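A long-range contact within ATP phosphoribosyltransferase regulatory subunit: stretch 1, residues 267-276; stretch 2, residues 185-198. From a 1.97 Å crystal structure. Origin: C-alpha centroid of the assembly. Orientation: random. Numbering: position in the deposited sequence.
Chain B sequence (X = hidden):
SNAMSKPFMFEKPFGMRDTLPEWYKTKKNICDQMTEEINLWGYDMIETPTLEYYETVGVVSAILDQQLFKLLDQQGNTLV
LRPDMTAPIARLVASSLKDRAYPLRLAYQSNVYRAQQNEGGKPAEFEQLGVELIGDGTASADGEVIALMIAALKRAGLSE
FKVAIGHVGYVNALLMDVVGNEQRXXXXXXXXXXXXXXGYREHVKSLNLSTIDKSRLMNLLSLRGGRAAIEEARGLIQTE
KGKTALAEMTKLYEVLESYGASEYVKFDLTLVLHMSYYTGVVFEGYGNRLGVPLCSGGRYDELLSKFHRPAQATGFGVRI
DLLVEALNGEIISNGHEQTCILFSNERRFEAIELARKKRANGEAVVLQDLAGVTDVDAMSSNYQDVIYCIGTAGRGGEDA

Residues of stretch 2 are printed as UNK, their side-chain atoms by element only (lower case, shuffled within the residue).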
ATOM      1  N   PHE B 267     -13.957 -28.785  12.692  1.00 37.44           N
ATOM      2  CA  PHE B 267     -15.212 -28.111  12.978  1.00 41.10           C
ATOM      3  C   PHE B 267     -15.262 -27.583  14.394  1.00 46.11           C
ATOM      4  O   PHE B 267     -14.847 -28.259  15.334  1.00 49.14           O
ATOM      5  CB  PHE B 267     -16.389 -29.037  12.693  1.00 51.58           C
ATOM      6  CG  PHE B 267     -16.491 -29.435  11.253  1.00 56.58           C
ATOM      7  CD1 PHE B 267     -17.217 -28.662  10.361  1.00 55.91           C
ATOM      8  CD2 PHE B 267     -15.835 -30.563  10.787  1.00 58.37           C
ATOM      9  CE1 PHE B 267     -17.300 -29.016   9.029  1.00 54.72           C
ATOM     10  CE2 PHE B 267     -15.919 -30.926   9.458  1.00 61.40           C
ATOM     11  CZ  PHE B 267     -16.652 -30.151   8.578  1.00 60.14           C
ATOM     12  N   ASP B 268     -15.750 -26.355  14.536  1.00 37.64           N
ATOM     13  CA  ASP B 268     -15.954 -25.760  15.849  1.00 33.42           C
ATOM     14  C   ASP B 268     -17.285 -25.036  15.868  1.00 39.51           C
ATOM     15  O   ASP B 268     -17.363 -23.842  15.575  1.00 38.78           O
ATOM     16  CB  ASP B 268     -14.813 -24.812  16.210  1.00 37.44           C
ATOM     17  CG  ASP B 268     -15.010 -24.158  17.567  1.00 41.60           C
ATOM     18  OD1 ASP B 268     -15.938 -24.561  18.303  1.00 42.65           O
ATOM     19  OD2 ASP B 268     -14.233 -23.241  17.898  1.00 44.65           O
ATOM     20  N   LEU B 269     -18.337 -25.775  16.200  1.00 34.53           N
ATOM     21  CA  LEU B 269     -19.678 -25.221  16.144  1.00 34.81           C
ATOM     22  C   LEU B 269     -19.934 -24.242  17.285  1.00 37.90           C
ATOM     23  O   LEU B 269     -21.019 -23.695  17.390  1.00 36.34           O
ATOM     24  CB  LEU B 269     -20.731 -26.335  16.109  1.00 42.30           C
ATOM     25  CG  LEU B 269     -21.059 -26.847  14.700  1.00 49.99           C
ATOM     26  CD1 LEU B 269     -19.798 -27.207  13.952  1.00 55.16           C
ATOM     27  CD2 LEU B 269     -22.025 -28.038  14.732  1.00 47.04           C
ATOM     28  N   THR B 270     -18.935 -23.995  18.132  1.00 43.53           N
ATOM     29  CA  THR B 270     -19.094 -22.947  19.143  1.00 39.69           C
ATOM     30  C   THR B 270     -18.687 -21.584  18.574  1.00 41.12           C
ATOM     31  O   THR B 270     -18.848 -20.550  19.224  1.00 41.64           O
ATOM     32  CB  THR B 270     -18.268 -23.221  20.416  1.00 35.75           C
ATOM     33  OG1 THR B 270     -16.887 -22.985  20.151  1.00 40.53           O
ATOM     34  CG2 THR B 270     -18.478 -24.659  20.888  1.00 32.60           C
ATOM     35  N   LEU B 271     -18.179 -21.592  17.348  1.00 37.60           N
ATOM     36  CA  LEU B 271     -17.570 -20.393  16.778  1.00 35.77           C
ATOM     37  C   LEU B 271     -18.605 -19.315  16.487  1.00 40.60           C
ATOM     38  O   LEU B 271     -19.521 -19.523  15.697  1.00 40.02           O
ATOM     39  CB  LEU B 271     -16.800 -20.746  15.503  1.00 42.53           C
ATOM     40  CG  LEU B 271     -15.973 -19.627  14.865  1.00 45.80           C
ATOM     41  CD1 LEU B 271     -14.822 -19.201  15.785  1.00 44.83           C
ATOM     42  CD2 LEU B 271     -15.449 -20.075  13.513  1.00 41.50           C
ATOM     43  N   VAL B 272     -18.457 -18.169  17.145  1.00 37.95           N
ATOM     44  CA  VAL B 272     -19.270 -16.993  16.871  1.00 37.56           C
ATOM     45  C   VAL B 272     -18.317 -15.830  16.598  1.00 41.06           C
ATOM     46  O   VAL B 272     -17.623 -15.365  17.506  1.00 36.80           O
ATOM     47  CB  VAL B 272     -20.169 -16.635  18.075  1.00 42.28           C
ATOM     48  CG1 VAL B 272     -20.859 -15.268  17.859  1.00 40.43           C
ATOM     49  CG2 VAL B 272     -21.196 -17.745  18.349  1.00 43.56           C
ATOM     50  N   LEU B 273     -18.252 -15.370  15.352  1.00 39.40           N
ATOM     51  CA  LEU B 273     -17.251 -14.358  14.986  1.00 30.95           C
ATOM     52  C   LEU B 273     -17.759 -12.943  15.243  1.00 38.06           C
ATOM     53  O   LEU B 273     -16.989 -11.990  15.275  1.00 35.32           O
ATOM     54  CB  LEU B 273     -16.824 -14.512  13.515  1.00 32.91           C
ATOM     55  CG  LEU B 273     -15.950 -15.704  13.073  1.00 36.10           C
ATOM     56  CD1 LEU B 273     -15.630 -15.604  11.583  1.00 38.31           C
ATOM     57  CD2 LEU B 273     -14.654 -15.770  13.862  1.00 37.73           C
ATOM     58  N   HIS B 274     -19.066 -12.815  15.438  1.00 38.03           N
ATOM     59  CA  HIS B 274     -19.701 -11.512  15.500  1.00 39.74           C
ATOM     60  C   HIS B 274     -21.123 -11.733  15.999  1.00 38.28           C
ATOM     61  O   HIS B 274     -21.700 -12.798  15.779  1.00 41.95           O
ATOM     62  CB  HIS B 274     -19.702 -10.885  14.100  1.00 39.59           C
ATOM     63  CG  HIS B 274     -19.934  -9.407  14.090  1.00 38.74           C
ATOM     64  ND1 HIS B 274     -21.177  -8.849  14.299  1.00 39.39           N
ATOM     65  CD2 HIS B 274     -19.088  -8.370  13.870  1.00 40.50           C
ATOM     66  CE1 HIS B 274     -21.086  -7.532  14.222  1.00 39.02           C
ATOM     67  NE2 HIS B 274     -19.829  -7.216  13.966  1.00 39.93           N
HETATM   68  N   MSE B 275     -21.696 -10.749  16.678  1.00 39.98           N
HETATM   69  CA  MSE B 275     -23.054 -10.920  17.186  1.00 43.03           C
HETATM   70  C   MSE B 275     -24.132 -10.915  16.096  1.00 47.40           C
HETATM   71  O   MSE B 275     -25.208 -11.487  16.295  1.00 45.70           O
HETATM   72  CB  MSE B 275     -23.372  -9.897  18.286  1.00 40.82           C
HETATM   73  CG  MSE B 275     -22.522 -10.060  19.548  1.00 36.32           C
HETATM   74 SE   MSE B 275     -22.896 -11.734  20.491  0.59 45.54          SE
HETATM   75  CE  MSE B 275     -24.694 -11.307  21.159  1.00 42.45           C
ATOM     76  N   SER B 276     -23.863 -10.297  14.947  1.00 40.73           N
ATOM     77  CA  SER B 276     -24.919 -10.171  13.925  1.00 47.42           C
ATOM     78  C   SER B 276     -24.454 -10.216  12.464  1.00 49.73           C
ATOM     79  O   SER B 276     -25.201 -10.603  11.569  1.00 55.14           O
ATOM     80  CB  SER B 276     -25.689  -8.870  14.138  1.00 43.47           C
ATOM     81  OG  SER B 276     -24.793  -7.769  14.191  1.00 50.49           O
ATOM     82  N   UNK B 185     -31.456 -15.656  23.862  1.00 60.44           N
ATOM     83  CA  UNK B 185     -30.513 -16.242  22.924  1.00 57.29           C
ATOM     84  C   UNK B 185     -29.260 -15.379  22.821  1.00 50.00           C
ATOM     85  O   UNK B 185     -28.144 -15.900  22.838  1.00 53.29           O
ATOM     86  c   UNK B 185     -31.159 -16.426  21.562  1.00 59.16           C
ATOM     87  N   UNK B 186     -29.443 -14.062  22.718  1.00 50.26           N
ATOM     88  CA  UNK B 186     -28.320 -13.121  22.685  1.00 52.25           C
ATOM     89  C   UNK B 186     -27.363 -13.347  23.858  1.00 54.45           C
ATOM     90  O   UNK B 186     -26.149 -13.410  23.676  1.00 51.87           O
ATOM     91  c   UNK B 186     -28.812 -11.672  22.723  1.00 66.73           C
ATOM     92  o   UNK B 186     -29.416 -12.007  20.437  1.00 93.79           O
ATOM     93  o   UNK B 186     -29.698  -9.998  21.276  1.00 83.57           O
ATOM     94  c   UNK B 186     -29.345 -11.194  21.383  1.00 84.30           C
ATOM     95  N   UNK B 187     -27.925 -13.470  25.056  1.00 54.42           N
ATOM     96  CA  UNK B 187     -27.148 -13.615  26.282  1.00 61.10           C
ATOM     97  C   UNK B 187     -26.232 -14.832  26.211  1.00 53.96           C
ATOM     98  O   UNK B 187     -25.076 -14.787  26.656  1.00 46.54           O
ATOM     99  c   UNK B 187     -28.380 -11.936  32.088  1.00106.20           C
ATOM    100  c   UNK B 187     -28.650 -12.793  29.781  1.00 94.71           C
ATOM    101  c   UNK B 187     -28.084 -13.719  27.495  1.00 73.64           C
ATOM    102  c   UNK B 187     -27.544 -13.061  28.760  1.00 86.27           C
ATOM    103  n   UNK B 187     -27.981 -10.968  32.906  1.00106.36           N
ATOM    104  n   UNK B 187     -28.245 -11.793  30.771  1.00102.00           N
ATOM    105  n   UNK B 187     -28.916 -13.042  32.588  1.00105.31           N
ATOM    106  N   UNK B 188     -26.757 -15.917  25.649  1.00 47.43           N
ATOM    107  CA  UNK B 188     -25.977 -17.131  25.417  1.00 46.93           C
ATOM    108  C   UNK B 188     -24.909 -16.925  24.335  1.00 47.64           C
ATOM    109  O   UNK B 188     -23.756 -17.308  24.518  1.00 48.15           O
ATOM    110  c   UNK B 188     -28.676 -19.964  25.757  1.00 58.87           C
ATOM    111  c   UNK B 188     -26.892 -18.306  25.050  1.00 41.13           C
ATOM    112  c   UNK B 188     -27.532 -19.056  26.223  1.00 54.07           C
ATOM    113  c   UNK B 188     -26.481 -19.851  26.984  1.00 55.25           C
ATOM    114  N   UNK B 189     -25.303 -16.317  23.215  1.00 43.88           N
ATOM    115  CA  UNK B 189     -24.398 -16.079  22.088  1.00 40.01           C
ATOM    116  C   UNK B 189     -23.195 -15.232  22.502  1.00 44.78           C
ATOM    117  O   UNK B 189     -22.086 -15.407  21.988  1.00 46.06           O
ATOM    118  c   UNK B 189     -25.466 -15.064  18.462  1.00 66.39           C
ATOM    119  n   UNK B 189     -28.071 -16.150  18.326  1.00 78.57           N
ATOM    120  n   UNK B 189     -26.693 -14.391  18.882  1.00 71.73           N
ATOM    121  c   UNK B 189     -27.906 -14.927  18.807  1.00 75.37           C
ATOM    122  n   UNK B 189     -28.960 -14.240  19.218  1.00 78.58           N
ATOM    123  c   UNK B 189     -25.141 -15.371  20.950  1.00 49.48           C
ATOM    124  c   UNK B 189     -24.892 -15.958  19.562  1.00 60.39           C
ATOM    125  N   UNK B 190     -23.433 -14.298  23.419  1.00 41.88           N
ATOM    126  CA  UNK B 190     -22.389 -13.419  23.930  1.00 47.14           C
ATOM    127  C   UNK B 190     -21.293 -14.219  24.634  1.00 46.13           C
ATOM    128  O   UNK B 190     -20.104 -13.958  24.438  1.00 43.60           O
ATOM    129  c   UNK B 190     -22.232  -8.757  23.333  1.00 55.87           C
ATOM    130  c   UNK B 190     -22.992 -12.401  24.890  1.00 50.78           C
ATOM    131  c   UNK B 190     -21.396 -10.532  24.808  1.00 53.07           C
ATOM    132  n   UNK B 190     -22.455  -9.744  24.191  1.00 54.85           N
ATOM    133  n   UNK B 190     -20.980  -8.449  22.998  1.00 48.23           N
ATOM    134  c   UNK B 190     -21.967 -11.605  25.668  1.00 52.61           C
ATOM    135  n   UNK B 190     -23.254  -8.085  22.813  1.00 50.12           N
ATOM    136  N   UNK B 191     -21.690 -15.204  25.439  1.00 40.93           N
ATOM    137  CA  UNK B 191     -20.709 -16.082  26.084  1.00 41.11           C
ATOM    138  C   UNK B 191     -19.828 -16.781  25.047  1.00 42.03           C
ATOM    139  O   UNK B 191     -18.612 -16.870  25.218  1.00 41.27           O
ATOM    140  c   UNK B 191     -21.528 -15.579  30.450  1.00 63.77           C
ATOM    141  c   UNK B 191     -23.277 -16.399  28.479  1.00 63.40           C
ATOM    142  c   UNK B 191     -23.771 -15.862  29.662  1.00 65.38           C
ATOM    143  c   UNK B 191     -21.045 -16.116  29.269  1.00 57.47           C
ATOM    144  c   UNK B 191     -22.898 -15.449  30.646  1.00 67.02           C
ATOM    145  c   UNK B 191     -21.381 -17.111  26.994  1.00 48.53           C
ATOM    146  c   UNK B 191     -21.911 -16.532  28.274  1.00 57.18           C
ATOM    147  N   UNK B 192     -20.446 -17.273  23.977  1.00 37.30           N
ATOM    148  CA  UNK B 192     -19.713 -17.960  22.910  1.00 40.02           C
ATOM    149  C   UNK B 192     -18.797 -16.992  22.179  1.00 42.76           C
ATOM    150  O   UNK B 192     -17.637 -17.296  21.909  1.00 40.69           O
ATOM    151  c   UNK B 192     -20.680 -18.611  21.913  1.00 40.78           C
ATOM    152  c   UNK B 192     -21.605 -19.685  22.501  1.00 42.60           C
ATOM    153  c   UNK B 192     -22.716 -20.055  21.524  1.00 44.81           C
ATOM    154  c   UNK B 192     -20.800 -20.918  22.904  1.00 46.81           C
ATOM    155  N   UNK B 193     -19.331 -15.823  21.858  1.00 38.55           N
ATOM    156  CA  UNK B 193     -18.567 -14.792  21.177  1.00 40.14           C
ATOM    157  C   UNK B 193     -17.290 -14.452  21.946  1.00 43.96           C
ATOM    158  O   UNK B 193     -16.220 -14.255  21.361  1.00 43.65           O
ATOM    159  c   UNK B 193     -17.631 -11.183  18.672  1.00 41.76           C
ATOM    160  c   UNK B 193     -19.449 -13.556  21.018  1.00 41.59           C
ATOM    161  c   UNK B 193     -17.942 -10.090  20.790  1.00 51.88           C
ATOM    162  c   UNK B 193     -18.575 -11.213  21.272  1.00 49.64           C
ATOM    163  c   UNK B 193     -18.743 -12.344  20.480  1.00 42.84           C
ATOM    164  c   UNK B 193     -17.467 -10.076  19.492  1.00 50.83           C
ATOM    165  o   UNK B 193     -16.839  -8.946  19.019  1.00 52.46           O
ATOM    166  c   UNK B 193     -18.273 -12.311  19.172  1.00 38.41           C
ATOM    167  N   UNK B 194     -17.399 -14.403  23.267  1.00 50.69           N
ATOM    168  CA  UNK B 194     -16.250 -14.072  24.098  1.00 55.63           C
ATOM    169  C   UNK B 194     -15.505 -15.330  24.534  1.00 57.37           C
ATOM    170  O   UNK B 194     -14.567 -15.261  25.328  1.00 55.62           O
ATOM    171  c   UNK B 194     -16.699 -13.254  25.306  1.00 58.82           C
ATOM    172  o   UNK B 194     -18.011 -11.790  27.154  1.00 75.50           O
ATOM    173  c   UNK B 194     -18.019 -11.239  26.035  1.00 73.44           C
ATOM    174  c   UNK B 194     -17.255 -11.896  24.915  1.00 63.94           C
ATOM    175  o   UNK B 194     -18.628 -10.172  25.793  1.00 81.17           O
ATOM    176  N   UNK B 195     -15.936 -16.471  24.001  1.00 51.07           N
ATOM    177  CA  UNK B 195     -15.307 -17.765  24.282  1.00 54.86           C
ATOM    178  C   UNK B 195     -15.228 -18.056  25.778  1.00 56.42           C
ATOM    179  O   UNK B 195     -14.292 -18.691  26.265  1.00 62.53           O
ATOM    180  n   UNK B 195     -13.739 -18.036  19.153  1.00 48.58           N
ATOM    181  c   UNK B 195     -14.053 -17.652  22.101  1.00 53.08           C
ATOM    182  c   UNK B 195     -13.939 -17.860  23.602  1.00 55.52           C
ATOM    183  c   UNK B 195     -12.723 -17.748  21.416  1.00 57.62           C
ATOM    184  c   UNK B 195     -12.816 -17.236  19.989  1.00 54.02           C
ATOM    185  N   UNK B 196     -16.243 -17.596  26.494  1.00 50.58           N
ATOM    186  CA  UNK B 196     -16.348 -17.819  27.923  1.00 58.13           C
ATOM    187  C   UNK B 196     -17.246 -19.029  28.245  1.00 59.44           C
ATOM    188  O   UNK B 196     -18.420 -18.867  28.599  1.00 55.44           O
ATOM    189  o   UNK B 196     -16.523 -17.650  30.670  1.00 64.14           O
ATOM    190  c   UNK B 196     -16.919 -16.640  30.087  1.00 60.70           C
ATOM    191  n   UNK B 196     -17.400 -15.585  30.728  1.00 58.99           N
ATOM    192  c   UNK B 196     -16.881 -16.545  28.582  1.00 58.38           C
ATOM    193  N   UNK B 197     -16.695 -20.236  28.116  1.00 55.53           N
ATOM    194  CA  UNK B 197     -17.461 -21.457  28.377  1.00 58.41           C
ATOM    195  C   UNK B 197     -17.824 -21.567  29.852  1.00 60.02           C
ATOM    196  O   UNK B 197     -18.884 -22.085  30.208  1.00 57.98           O
ATOM    197  c   UNK B 197     -16.342 -21.949  24.237  1.00 47.90           C
ATOM    198  c   UNK B 197     -16.677 -22.709  27.967  1.00 55.00           C
ATOM    199  c   UNK B 197     -16.649 -21.816  25.590  1.00 46.47           C
ATOM    200  c   UNK B 197     -16.357 -22.838  26.489  1.00 55.73           C
ATOM    201  o   UNK B 197     -15.417 -23.266  22.453  1.00 47.24           O
ATOM    202  c   UNK B 197     -15.445 -24.137  24.657  1.00 49.65           C
ATOM    203  c   UNK B 197     -15.736 -23.112  23.781  1.00 52.27           C
ATOM    204  c   UNK B 197     -15.748 -23.995  25.996  1.00 54.06           C
ATOM    205  N   UNK B 198     -16.930 -21.093  30.710  1.00 56.81           N
ATOM    206  CA  UNK B 198     -17.168 -21.137  32.144  1.00 60.99           C
ATOM    207  C   UNK B 198     -18.433 -20.353  32.473  1.00 61.32           C
ATOM    208  O   UNK B 198     -19.332 -20.859  33.143  1.00 62.30           O
ATOM    209  c   UNK B 198     -15.964 -20.572  32.930  1.00 62.76           C
ATOM    210  c   UNK B 198     -14.728 -21.429  32.685  1.00 61.36           C
ATOM    211  c   UNK B 198     -16.277 -20.497  34.412  1.00 64.41           C
TER
HETATM  212  O   HOH W   1     -16.538 -17.506  19.258  1.00 40.15           O
HETATM  213  O   HOH W   2     -14.784 -20.776  19.602  1.00 41.98           O

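Position 185 carries a single side-chain carbon, out of reach of stretch 1; this is A185. Position 186 has two carbons, the second bearing two oxygens, the carboxylate of an aspartate, D186; its backbone O lies 3.6 Å from M275 CE. At 187 are three carbons, a nitrogen and a carbon with two more nitrogens; the CA-to-CB bond points away from stretch 1, and no contact is made: R187. The four carbons at 188 fork at the second, giving L188.

At position 189, three carbons, a nitrogen and a carbon with two more nitrogens make this R189; its CA-to-CB bond points toward stretch 1. Its NH2 forms a salt bridge with D186 OD1 at 2.6 Å, and its CG lies 4.3 Å from V272 CG2. Position 190 has the same composition, R190; although its CA-to-CB bond points away, the end returns, and M275 CG sits over one face of the guanidinium, 3.9 Å from R190 NH2. One carbon and a ring of six carbons without oxygen identify 191 as F191, whose CA-to-CB bond points away.

Position 192 has four carbons forked at the second, hence L192, whose CB packs 3.7 Å from V272 CG2. At 193 one carbon leads to a six-carbon ring bearing one oxygen: Y193. M275 CG lies over one ring face, while V272 O and L273 O approach the edge, V272 O being 3.5 Å from Y193 CD1. Position 194, three carbons with two oxygens on the third, is E194. The unbranched four carbons ending in nitrogen at 195 define K195; its NZ comes 3.7 Å from L271 CD1.

Two carbons, the second with one oxygen and one nitrogen, make 196 N196, the N-cap of the next helix. Position 197 has one carbon, then a ring of six carbons bearing one oxygen, which identifies Y197; its OH lies 2.7 Å from T270 OG1. Position 198 has three carbons, the first carrying the other two: V198, out of reach.

The contact combines apolar packing with a polar end. V272 points toward the helix and meets L192 and Y193, whereas the selenomethionine M275 folds back so that its SE lies 3.9 Å from Y193 CB. Water 1 ties the backbones together, donating to L192 O and accepting from V272 N, each at 2.9 Å. Water 2 links K195 NZ to D268 OD2, each at 3.0 Å. D268 OD1 in turn accepts from T270 OG1 at 2.6 Å, within the turn that presents T270 to Y197.

Stretch 2, residues 185-198: ADRLRRFLYEKNYV
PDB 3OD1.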